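Copper-containing nitrite reductase (Thermus scotoductus, PDB 6HBE) probably reduces nitrite to nitric oxide with electrons from cytochrome c, working as a copper-containing homotrimer of three-domain subunits. Local coordinates at residues 162-167 with 208-213. Numbering follows the deposited sequence.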
loop_
_atom_site.group_PDB
_atom_site.type_symbol
_atom_site.label_atom_id
_atom_site.label_comp_id
_atom_site.label_asym_id
_atom_site.label_seq_id
_atom_site.Cartn_x
_atom_site.Cartn_y
_atom_site.Cartn_z
ATOM N N GLU C 162 -9.490 9.938 -0.580
ATOM C CA GLU C 162 -8.167 10.286 -1.113
ATOM C C GLU C 162 -8.283 11.193 -2.326
ATOM O O GLU C 162 -9.284 11.145 -3.031
ATOM C CB GLU C 162 -7.416 8.989 -1.542
ATOM C CG GLU C 162 -7.204 7.969 -0.415
ATOM C CD GLU C 162 -7.291 6.507 -0.845
ATOM O OE1 GLU C 162 -7.051 6.147 -2.061
ATOM O OE2 GLU C 162 -7.668 5.682 0.062
ATOM N N ALA C 163 -7.250 12.014 -2.570
ATOM C CA ALA C 163 -7.129 12.794 -3.794
ATOM C C ALA C 163 -5.814 12.459 -4.467
ATOM O O ALA C 163 -4.826 12.243 -3.770
ATOM C CB ALA C 163 -7.196 14.288 -3.505
ATOM N N TYR C 164 -5.820 12.420 -5.815
ATOM C CA TYR C 164 -4.648 12.033 -6.623
ATOM C C TYR C 164 -4.178 13.130 -7.592
ATOM O O TYR C 164 -5.021 13.818 -8.230
ATOM C CB TYR C 164 -4.949 10.726 -7.379
ATOM C CG TYR C 164 -5.006 9.543 -6.432
ATOM C CD1 TYR C 164 -6.211 9.203 -5.790
ATOM C CD2 TYR C 164 -3.860 8.792 -6.134
ATOM C CE1 TYR C 164 -6.261 8.169 -4.867
ATOM C CE2 TYR C 164 -3.894 7.733 -5.205
ATOM C CZ TYR C 164 -5.102 7.436 -4.574
ATOM O OH TYR C 164 -5.148 6.423 -3.640
ATOM N N ALA C 165 -2.854 13.241 -7.723
ATOM C CA ALA C 165 -2.213 14.166 -8.679
ATOM C C ALA C 165 -2.157 13.648 -10.131
ATOM O O ALA C 165 -1.953 14.435 -11.076
ATOM C CB ALA C 165 -0.808 14.503 -8.235
ATOM N N SER C 166 -2.303 12.340 -10.310
ATOM C CA SER C 166 -2.188 11.733 -11.645
ATOM C C SER C 166 -2.762 10.345 -11.647
ATOM O O SER C 166 -2.878 9.729 -10.595
ATOM C CB SER C 166 -0.745 11.669 -12.119
ATOM O OG SER C 166 0.053 10.844 -11.274
ATOM N N GLY C 167 -3.123 9.855 -12.835
ATOM C CA GLY C 167 -3.553 8.460 -12.965
ATOM C C GLY C 167 -2.411 7.459 -12.688
ATOM O O GLY C 167 -2.662 6.321 -12.273
ATOM N N GLY C 208 -11.972 5.068 0.286
ATOM C CA GLY C 208 -10.704 4.793 -0.377
ATOM C C GLY C 208 -10.393 5.883 -1.426
ATOM O O GLY C 208 -10.412 7.070 -1.083
ATOM N N PRO C 209 -10.142 5.521 -2.695
ATOM C CA PRO C 209 -10.410 4.203 -3.250
ATOM C C PRO C 209 -9.323 3.129 -3.132
ATOM O O PRO C 209 -9.606 1.952 -3.504
ATOM C CB PRO C 209 -10.675 4.508 -4.751
ATOM C CG PRO C 209 -10.918 5.949 -4.809
ATOM C CD PRO C 209 -9.957 6.491 -3.793
ATOM N N ASN C 210 -8.116 3.475 -2.661
ATOM C CA ASN C 210 -7.011 2.496 -2.519
ATOM C C ASN C 210 -6.589 2.078 -1.099
ATOM O O ASN C 210 -6.165 0.949 -0.905
ATOM C CB ASN C 210 -5.748 3.057 -3.200
ATOM C CG ASN C 210 -5.783 2.935 -4.711
ATOM O OD1 ASN C 210 -6.292 1.954 -5.258
ATOM N ND2 ASN C 210 -5.218 3.905 -5.389
ATOM N N LEU C 211 -6.685 2.984 -0.123
ATOM C CA LEU C 211 -5.989 2.793 1.178
ATOM C C LEU C 211 -6.931 2.358 2.313
ATOM O O LEU C 211 -8.129 2.689 2.309
ATOM C CB LEU C 211 -5.220 4.039 1.572
ATOM C CG LEU C 211 -4.295 4.544 0.477
ATOM C CD1 LEU C 211 -3.717 5.867 0.847
ATOM C CD2 LEU C 211 -3.204 3.517 0.095
ATOM N N THR C 212 -6.373 1.600 3.251
ATOM C CA THR C 212 -7.136 1.104 4.412
ATOM C C THR C 212 -7.031 2.168 5.512
ATOM O O THR C 212 -6.075 2.966 5.526
ATOM C CB THR C 212 -6.542 -0.268 4.821
ATOM O OG1 THR C 212 -6.814 -1.224 3.771
ATOM C CG2 THR C 212 -7.073 -0.800 6.174
ATOM N N SER C 213 -8.003 2.174 6.422
ATOM C CA SER C 213 -8.106 3.118 7.550
ATOM C C SER C 213 -8.219 2.351 8.853
ATOM O O SER C 213 -8.798 1.260 8.880
ATOM C CB SER C 213 -9.334 4.017 7.377
ATOM O OG SER C 213 -9.440 5.009 8.405
#
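The two oxygens of Glu162 suit it to grip successive backbone amides of the turn 208-213. Glu162 OE1 receives Asn210 N at 2.9 Å through its syn lone pair, fairly straight at 161°, while Glu162 OE2 takes Leu211 N at 2.9 Å from above the carboxylate plane. A bend at chi2 (145°) brings the group over the Gly208 carbonyl, and the Leu211 side chain packs on it. Tyr164 OH, able to donate and accept, gives to Glu162 OE1 at a very short 2.5 Å and receives Asn210 ND2 at 3.1 Å; Asn210 ND2 also bonds Phe170 O, the amide's stronger partner. Pro209, after a cis peptide, puts CD at the tyrosine ring edge. Gly208 has positive phi (74°), and a CB there would crowd Asn210 N; a weak bond from Glu162 N to Gly208 O links parallel strands 154-163 and 199-208. The turn joins 199-208 to 213-217, across the facing sheets of a cupredoxin-type beta sandwich, the Pro209 side chain about 10 Å from a bound copper. Pro209 and Asn210 pack respectively on Phe269 and Val268 of a neighbouring subunit. An alanine at Glu162 would probably loosen the turn and the tyrosine hydroxyl. Three donors converging on a buried carboxylate probably stabilise its ionised form.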